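Local coordinates for capsid protein (PDB 3N7X) that forms the icosahedral shell of a shrimp-infecting densovirus, sixty copies assembling into the capsid, and binds calcium, at residues D145-G157 with D260-K272. Numbering follows the deposited sequence.
Sequences DTPYLEIFKDTTG and DWQQIFMRMSPIK
Glu150 and Arg267 sit opposite one another as a hydrogen-bonded pair of two antiparallel strands, 149-153 and 264-268, and their side chains run side by side off the same face of the sheet. The glutamate illustrates how one buried acid can serve several partners. Its CB lies 3.5 Å from the backbone O of Arg267; chi1 of -56°, with CG anti to the carbonyl carbon, then lets CG pass Ser269 CB at 3.7 Å, and the chain continues extended to the carboxylate, CD coming 3.4 Å from Ser269 OG. There the two oxygens divide the work. OE1 accepts a nearly straight hydrogen bond from Arg267 NE (2.9 Å, 172°), part of a salt bridge, within the guanidinium plane, while Pro270 CG rests over a face of that guanidinium. OE2 accepts a hydrogen bond from Ser269 OG at 2.8 Å, from above the carboxylate plane, and is hydrogen-bonded to Tyr55 OH of a neighbouring subunit, a residue seen to bind calcium. The guanidinium charge, with the two hydroxyls, would probably help keep the carboxylate ionised. The setting is a jelly-roll capsid fold of the parvovirus type, in which strand 149-153 runs between strands 199-203 and 264-268. Backbone bonds hold the ladder, among them Phe152 N to Phe265 O at 2.7 Å and Ser269 N to Tyr148 O. Ser269 CB also makes a CH-pi contact over one face of the Tyr148 ring. On the other side of the sheet from Glu150, Ile151 CG1 lies alongside Met266 CG at 3.9 Å, and Ile151 CG2 meets Ile264 CB at 4.0 Å.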
ATOM      1  N   ASP A 145      64.154 -51.120  49.046  1.00 34.72           N
ATOM      2  CA  ASP A 145      63.341 -50.216  49.843  1.00 35.33           C
ATOM      3  C   ASP A 145      62.076 -50.874  50.373  1.00 32.12           C
ATOM      4  O   ASP A 145      61.127 -50.192  50.753  1.00 31.35           O
ATOM      5  CB  ASP A 145      62.974 -48.969  49.023  1.00 43.03           C
ATOM      6  CG  ASP A 145      64.205 -48.190  48.548  1.00 51.55           C
ATOM      7  OD1 ASP A 145      65.194 -48.091  49.317  1.00 55.74           O
ATOM      8  OD2 ASP A 145      64.182 -47.662  47.410  1.00 56.70           O
ATOM      9  N   THR A 146      62.064 -52.200  50.415  1.00 27.64           N
ATOM     10  CA  THR A 146      60.896 -52.910  50.911  1.00 24.99           C
ATOM     11  C   THR A 146      60.613 -52.764  52.418  1.00 23.03           C
ATOM     12  O   THR A 146      59.457 -52.799  52.834  1.00 24.80           O
ATOM     13  CB  THR A 146      60.980 -54.401  50.560  1.00 24.38           C
ATOM     14  OG1 THR A 146      62.247 -54.923  50.979  1.00 26.38           O
ATOM     15  CG2 THR A 146      60.827 -54.596  49.067  1.00 23.83           C
ATOM     16  N   PRO A 147      61.652 -52.601  53.255  1.00 20.67           N
ATOM     17  CA  PRO A 147      61.373 -52.462  54.693  1.00 19.19           C
ATOM     18  C   PRO A 147      60.552 -51.207  54.991  1.00 18.48           C
ATOM     19  O   PRO A 147      60.699 -50.191  54.316  1.00 17.58           O
ATOM     20  CB  PRO A 147      62.766 -52.385  55.314  1.00 19.31           C
ATOM     21  CG  PRO A 147      63.628 -53.126  54.327  1.00 20.39           C
ATOM     22  CD  PRO A 147      63.103 -52.629  53.007  1.00 20.37           C
ATOM     23  N   TYR A 148      59.695 -51.272  56.002  1.00 17.44           N
ATOM     24  CA  TYR A 148      58.876 -50.120  56.343  1.00 16.80           C
ATOM     25  C   TYR A 148      58.563 -50.012  57.825  1.00 17.64           C
ATOM     26  O   TYR A 148      58.680 -50.983  58.577  1.00 17.68           O
ATOM     27  CB  TYR A 148      57.570 -50.139  55.535  1.00 17.31           C
ATOM     28  CG  TYR A 148      56.688 -51.343  55.779  1.00 16.54           C
ATOM     29  CD1 TYR A 148      55.741 -51.351  56.804  1.00 16.83           C
ATOM     30  CD2 TYR A 148      56.803 -52.480  54.979  1.00 17.83           C
ATOM     31  CE1 TYR A 148      54.924 -52.467  57.024  1.00 15.65           C
ATOM     32  CE2 TYR A 148      55.998 -53.596  55.191  1.00 16.86           C
ATOM     33  CZ  TYR A 148      55.063 -53.585  56.210  1.00 16.90           C
ATOM     34  OH  TYR A 148      54.280 -54.698  56.407  1.00 18.39           O
ATOM     35  N   LEU A 149      58.165 -48.811  58.229  1.00 18.00           N
ATOM     36  CA  LEU A 149      57.827 -48.509  59.612  1.00 18.75           C
ATOM     37  C   LEU A 149      56.315 -48.606  59.806  1.00 19.93           C
ATOM     38  O   LEU A 149      55.550 -48.270  58.900  1.00 20.95           O
ATOM     39  CB  LEU A 149      58.293 -47.090  59.942  1.00 19.55           C
ATOM     40  CG  LEU A 149      58.094 -46.542  61.357  1.00 21.61           C
ATOM     41  CD1 LEU A 149      59.032 -47.250  62.324  1.00 20.36           C
ATOM     42  CD2 LEU A 149      58.370 -45.044  61.364  1.00 19.67           C
ATOM     43  N   GLU A 150      55.888 -49.070  60.978  1.00 19.81           N
ATOM     44  CA  GLU A 150      54.462 -49.176  61.284  1.00 19.78           C
ATOM     45  C   GLU A 150      54.098 -48.068  62.272  1.00 20.54           C
ATOM     46  O   GLU A 150      54.822 -47.830  63.239  1.00 21.10           O
ATOM     47  CB  GLU A 150      54.132 -50.542  61.896  1.00 19.07           C
ATOM     48  CG  GLU A 150      54.547 -51.727  61.034  1.00 21.15           C
ATOM     49  CD  GLU A 150      54.128 -53.076  61.617  1.00 22.20           C
ATOM     50  OE1 GLU A 150      54.127 -53.226  62.860  1.00 21.58           O
ATOM     51  OE2 GLU A 150      53.822 -53.995  60.824  1.00 21.12           O
ATOM     52  N   ILE A 151      52.986 -47.385  62.015  1.00 19.96           N
ATOM     53  CA  ILE A 151      52.526 -46.297  62.873  1.00 19.30           C
ATOM     54  C   ILE A 151      51.111 -46.599  63.356  1.00 20.11           C
ATOM     55  O   ILE A 151      50.216 -46.869  62.550  1.00 20.76           O
ATOM     56  CB  ILE A 151      52.555 -44.960  62.105  1.00 18.95           C
ATOM     57  CG1 ILE A 151      53.980 -44.693  61.617  1.00 17.51           C
ATOM     58  CG2 ILE A 151      52.069 -43.824  62.994  1.00 16.69           C
ATOM     59  CD1 ILE A 151      54.103 -43.516  60.689  1.00 19.38           C
ATOM     60  N   PHE A 152      50.917 -46.544  64.671  1.00 19.90           N
ATOM     61  CA  PHE A 152      49.626 -46.852  65.284  1.00 19.94           C
ATOM     62  C   PHE A 152      49.038 -45.720  66.130  1.00 20.85           C
ATOM     63  O   PHE A 152      49.751 -44.829  66.593  1.00 20.32           O
ATOM     64  CB  PHE A 152      49.769 -48.070  66.202  1.00 19.81           C
ATOM     65  CG  PHE A 152      50.339 -49.291  65.533  1.00 21.74           C
ATOM     66  CD1 PHE A 152      49.520 -50.158  64.813  1.00 22.59           C
ATOM     67  CD2 PHE A 152      51.693 -49.593  65.649  1.00 20.75           C
ATOM     68  CE1 PHE A 152      50.041 -51.313  64.220  1.00 22.66           C
ATOM     69  CE2 PHE A 152      52.224 -50.742  65.062  1.00 20.93           C
ATOM     70  CZ  PHE A 152      51.397 -51.605  64.347  1.00 22.36           C
ATOM     71  N   LYS A 153      47.724 -45.791  66.329  1.00 21.54           N
ATOM     72  CA  LYS A 153      46.966 -44.856  67.160  1.00 21.62           C
ATOM     73  C   LYS A 153      45.899 -45.726  67.819  1.00 22.27           C
ATOM     74  O   LYS A 153      45.301 -46.586  67.164  1.00 21.78           O
ATOM     75  CB  LYS A 153      46.279 -43.768  66.331  1.00 21.92           C
ATOM     76  CG  LYS A 153      47.197 -42.717  65.721  1.00 23.82           C
ATOM     77  CD  LYS A 153      46.370 -41.711  64.917  1.00 27.08           C
ATOM     78  CE  LYS A 153      47.230 -40.682  64.197  1.00 28.85           C
ATOM     79  NZ  LYS A 153      46.405 -39.649  63.502  1.00 29.14           N
ATOM     80  N   ASP A 154      45.673 -45.517  69.110  1.00 22.39           N
ATOM     81  CA  ASP A 154      44.681 -46.296  69.839  1.00 22.94           C
ATOM     82  C   ASP A 154      43.311 -45.647  69.689  1.00 23.73           C
ATOM     83  O   ASP A 154      42.836 -44.958  70.588  1.00 25.82           O
ATOM     84  CB  ASP A 154      45.085 -46.388  71.315  1.00 23.62           C
ATOM     85  CG  ASP A 154      44.035 -47.071  72.176  1.00 25.51           C
ATOM     86  OD1 ASP A 154      43.239 -47.876  71.637  1.00 26.48           O
ATOM     87  OD2 ASP A 154      44.017 -46.811  73.401  1.00 24.49           O
ATOM     88  N   THR A 155      42.675 -45.876  68.546  1.00 22.08           N
ATOM     89  CA  THR A 155      41.372 -45.288  68.284  1.00 21.29           C
ATOM     90  C   THR A 155      40.196 -46.056  68.865  1.00 21.84           C
ATOM     91  O   THR A 155      39.125 -45.482  69.066  1.00 23.60           O
ATOM     92  CB  THR A 155      41.126 -45.130  66.770  1.00 20.83           C
ATOM     93  OG1 THR A 155      41.255 -46.403  66.127  1.00 21.79           O
ATOM     94  CG2 THR A 155      42.122 -44.160  66.168  1.00 18.61           C
ATOM     95  N   THR A 156      40.381 -47.344  69.134  1.00 21.11           N
ATOM     96  CA  THR A 156      39.290 -48.149  69.670  1.00 21.41           C
ATOM     97  C   THR A 156      39.200 -48.152  71.192  1.00 22.76           C
ATOM     98  O   THR A 156      38.365 -48.851  71.764  1.00 24.14           O
ATOM     99  CB  THR A 156      39.367 -49.602  69.168  1.00 21.05           C
ATOM    100  OG1 THR A 156      40.622 -50.179  69.542  1.00 20.98           O
ATOM    101  CG2 THR A 156      39.227 -49.642  67.656  1.00 20.89           C
ATOM    102  N   GLY A 157      40.063 -47.377  71.845  1.00 23.09           N
ATOM    103  CA  GLY A 157      40.027 -47.281  73.295  1.00 23.15           C
ATOM    104  C   GLY A 157      40.601 -48.433  74.095  1.00 24.31           C
ATOM    105  O   GLY A 157      40.005 -48.867  75.084  1.00 25.39           O
ATOM    106  N   ASP A 260      38.533 -36.553  70.446  1.00 35.83           N
ATOM    107  CA  ASP A 260      39.796 -36.828  71.110  1.00 35.39           C
ATOM    108  C   ASP A 260      40.963 -36.772  70.135  1.00 33.94           C
ATOM    109  O   ASP A 260      40.791 -36.898  68.920  1.00 32.13           O
ATOM    110  CB  ASP A 260      39.772 -38.174  71.866  1.00 36.32           C
ATOM    111  CG  ASP A 260      39.400 -39.348  70.990  1.00 38.09           C
ATOM    112  OD1 ASP A 260      39.989 -39.497  69.898  1.00 40.40           O
ATOM    113  OD2 ASP A 260      38.524 -40.137  71.409  1.00 39.62           O
ATOM    114  N   TRP A 261      42.145 -36.542  70.689  1.00 32.90           N
ATOM    115  CA  TRP A 261      43.365 -36.449  69.913  1.00 32.19           C
ATOM    116  C   TRP A 261      44.276 -37.596  70.337  1.00 31.94           C
ATOM    117  O   TRP A 261      44.447 -37.861  71.530  1.00 31.08           O
ATOM    118  CB  TRP A 261      44.043 -35.109  70.181  1.00 32.22           C
ATOM    119  CG  TRP A 261      45.335 -34.963  69.478  1.00 33.84           C
ATOM    120  CD1 TRP A 261      45.537 -34.483  68.215  1.00 33.50           C
ATOM    121  CD2 TRP A 261      46.616 -35.368  69.968  1.00 34.49           C
ATOM    122  NE1 TRP A 261      46.872 -34.566  67.887  1.00 35.35           N
ATOM    123  CE2 TRP A 261      47.556 -35.106  68.945  1.00 34.46           C
ATOM    124  CE3 TRP A 261      47.061 -35.931  71.173  1.00 32.94           C
ATOM    125  CZ2 TRP A 261      48.920 -35.389  69.091  1.00 33.39           C
ATOM    126  CZ3 TRP A 261      48.418 -36.214  71.318  1.00 33.20           C
ATOM    127  CH2 TRP A 261      49.331 -35.940  70.282  1.00 33.83           C
ATOM    128  N   GLN A 262      44.864 -38.267  69.354  1.00 31.61           N
ATOM    129  CA  GLN A 262      45.737 -39.408  69.612  1.00 31.89           C
ATOM    130  C   GLN A 262      47.202 -39.161  69.277  1.00 31.10           C
ATOM    131  O   GLN A 262      47.516 -38.565  68.242  1.00 32.33           O
ATOM    132  CB  GLN A 262      45.256 -40.611  68.796  1.00 32.78           C
ATOM    133  CG  GLN A 262      43.827 -41.004  69.077  1.00 34.21           C
ATOM    134  CD  GLN A 262      43.650 -41.496  70.488  1.00 35.55           C
ATOM    135  OE1 GLN A 262      42.592 -41.321  71.086  1.00 39.21           O
ATOM    136  NE2 GLN A 262      44.687 -42.123  71.031  1.00 35.08           N
ATOM    137  N   GLN A 263      48.097 -39.614  70.154  1.00 29.39           N
ATOM    138  CA  GLN A 263      49.526 -39.488  69.891  1.00 28.11           C
ATOM    139  C   GLN A 263      49.854 -40.751  69.104  1.00 26.97           C
ATOM    140  O   GLN A 263      49.037 -41.672  69.042  1.00 26.22           O
ATOM    141  CB  GLN A 263      50.354 -39.424  71.188  1.00 27.96           C
ATOM    142  CG  GLN A 263      50.161 -40.580  72.162  1.00 26.59           C
ATOM    143  CD  GLN A 263      49.104 -40.294  73.220  1.00 27.75           C
ATOM    144  OE1 GLN A 263      47.915 -40.187  72.920  1.00 28.07           O
ATOM    145  NE2 GLN A 263      49.541 -40.166  74.468  1.00 25.86           N
ATOM    146  N   ILE A 264      51.031 -40.813  68.498  1.00 26.19           N
ATOM    147  CA  ILE A 264      51.362 -41.989  67.708  1.00 25.23           C
ATOM    148  C   ILE A 264      52.351 -42.946  68.353  1.00 24.56           C
ATOM    149  O   ILE A 264      53.135 -42.566  69.220  1.00 24.57           O
ATOM    150  CB  ILE A 264      51.890 -41.580  66.323  1.00 24.88           C
ATOM    151  CG1 ILE A 264      53.136 -40.714  66.475  1.00 24.18           C
ATOM    152  CG2 ILE A 264      50.818 -40.812  65.570  1.00 23.59           C
ATOM    153  CD1 ILE A 264      53.718 -40.279  65.155  1.00 25.28           C
ATOM    154  N   PHE A 265      52.287 -44.199  67.915  1.00 23.94           N
ATOM    155  CA  PHE A 265      53.157 -45.261  68.396  1.00 24.86           C
ATOM    156  C   PHE A 265      53.766 -45.912  67.162  1.00 26.09           C
ATOM    157  O   PHE A 265      53.097 -46.036  66.137  1.00 27.20           O
ATOM    158  CB  PHE A 265      52.338 -46.267  69.198  1.00 24.69           C
ATOM    159  CG  PHE A 265      51.759 -45.692  70.457  1.00 24.86           C
ATOM    160  CD1 PHE A 265      52.539 -45.565  71.602  1.00 25.57           C
ATOM    161  CD2 PHE A 265      50.445 -45.235  70.488  1.00 25.58           C
ATOM    162  CE1 PHE A 265      52.018 -44.988  72.764  1.00 24.59           C
ATOM    163  CE2 PHE A 265      49.917 -44.657  71.640  1.00 24.89           C
ATOM    164  CZ  PHE A 265      50.706 -44.535  72.780  1.00 25.30           C
ATOM    165  N   MET A 266      55.029 -46.321  67.249  1.00 26.55           N
ATOM    166  CA  MET A 266      55.693 -46.908  66.088  1.00 26.14           C
ATOM    167  C   MET A 266      56.632 -48.053  66.397  1.00 24.82           C
ATOM    168  O   MET A 266      56.950 -48.323  67.552  1.00 25.77           O
ATOM    169  CB  MET A 266      56.512 -45.843  65.361  1.00 27.68           C
ATOM    170  CG  MET A 266      55.762 -44.580  65.038  1.00 33.08           C
ATOM    171  SD  MET A 266      56.823 -43.148  65.295  1.00 36.70           S
ATOM    172  CE  MET A 266      56.901 -43.159  67.090  1.00 33.05           C
ATOM    173  N   ARG A 267      57.078 -48.700  65.326  1.00 23.43           N
ATOM    174  CA  ARG A 267      58.033 -49.799  65.376  1.00 22.24           C
ATOM    175  C   ARG A 267      58.316 -50.207  63.943  1.00 21.74           C
ATOM    176  O   ARG A 267      57.411 -50.223  63.107  1.00 21.34           O
ATOM    177  CB  ARG A 267      57.479 -51.003  66.147  1.00 20.33           C
ATOM    178  CG  ARG A 267      56.522 -51.883  65.362  1.00 19.41           C
ATOM    179  CD  ARG A 267      56.184 -53.145  66.137  1.00 18.35           C
ATOM    180  NE  ARG A 267      55.259 -54.003  65.403  1.00 19.97           N
ATOM    181  CZ  ARG A 267      54.816 -55.177  65.840  1.00 19.89           C
ATOM    182  NH1 ARG A 267      55.211 -55.644  67.017  1.00 20.33           N
ATOM    183  NH2 ARG A 267      53.976 -55.886  65.098  1.00 19.19           N
ATOM    184  N   MET A 268      59.572 -50.505  63.643  1.00 21.74           N
ATOM    185  CA  MET A 268      59.908 -50.952  62.304  1.00 22.96           C
ATOM    186  C   MET A 268      59.151 -52.275  62.207  1.00 23.45           C
ATOM    187  O   MET A 268      59.090 -53.025  63.183  1.00 24.30           O
ATOM    188  CB  MET A 268      61.418 -51.171  62.187  1.00 23.29           C
ATOM    189  CG  MET A 268      61.908 -51.515  60.789  1.00 28.26           C
ATOM    190  SD  MET A 268      61.985 -50.149  59.581  1.00 29.99           S
ATOM    191  CE  MET A 268      61.268 -48.846  60.471  1.00 31.87           C
ATOM    192  N   SER A 269      58.546 -52.556  61.059  1.00 22.90           N
ATOM    193  CA  SER A 269      57.790 -53.795  60.910  1.00 22.22           C
ATOM    194  C   SER A 269      58.696 -55.008  61.149  1.00 21.62           C
ATOM    195  O   SER A 269      59.697 -55.197  60.457  1.00 21.87           O
ATOM    196  CB  SER A 269      57.158 -53.858  59.518  1.00 20.83           C
ATOM    197  OG  SER A 269      56.146 -54.845  59.475  1.00 22.05           O
ATOM    198  N   PRO A 270      58.358 -55.843  62.145  1.00 20.93           N
ATOM    199  CA  PRO A 270      59.138 -57.038  62.487  1.00 20.29           C
ATOM    200  C   PRO A 270      59.001 -58.154  61.455  1.00 20.54           C
ATOM    201  O   PRO A 270      57.983 -58.841  61.406  1.00 21.95           O
ATOM    202  CB  PRO A 270      58.576 -57.427  63.847  1.00 19.23           C
ATOM    203  CG  PRO A 270      57.130 -57.054  63.711  1.00 20.61           C
ATOM    204  CD  PRO A 270      57.194 -55.699  63.040  1.00 20.09           C
ATOM    205  N   ILE A 271      60.040 -58.342  60.649  1.00 20.63           N
ATOM    206  CA  ILE A 271      60.021 -59.354  59.599  1.00 21.43           C
ATOM    207  C   ILE A 271      60.518 -60.747  59.995  1.00 22.47           C
ATOM    208  O   ILE A 271      61.687 -60.923  60.342  1.00 22.27           O
ATOM    209  CB  ILE A 271      60.869 -58.900  58.389  1.00 21.75           C
ATOM    210  CG1 ILE A 271      60.499 -57.469  57.997  1.00 21.36           C
ATOM    211  CG2 ILE A 271      60.653 -59.847  57.216  1.00 19.15           C
ATOM    212  CD1 ILE A 271      59.051 -57.290  57.624  1.00 19.29           C
ATOM    213  N   LYS A 272      59.623 -61.729  59.932  1.00 22.80           N
ATOM    214  CA  LYS A 272      59.962 -63.120  60.224  1.00 23.82           C
ATOM    215  C   LYS A 272      59.943 -63.857  58.894  1.00 24.21           C
ATOM    216  O   LYS A 272      59.112 -63.564  58.037  1.00 25.14           O
ATOM    217  CB  LYS A 272      58.925 -63.779  61.136  1.00 24.21           C
ATOM    218  CG  LYS A 272      59.108 -63.519  62.605  1.00 26.67           C
ATOM    219  CD  LYS A 272      58.200 -64.427  63.418  1.00 26.09           C
ATOM    220  CE  LYS A 272      58.297 -64.102  64.901  1.00 30.15           C
ATOM    221  NZ  LYS A 272      57.395 -64.936  65.754  1.00 33.07           N
TER
HETATM  222  O   HOH W   1      60.300 -53.320  58.263  1.00 18.49           O
HETATM  223  O   HOH W   2      45.493 -37.619  65.975  1.00 40.69           O
HETATM  224  O   HOH W   3      47.044 -43.296  70.213  1.00 19.49           O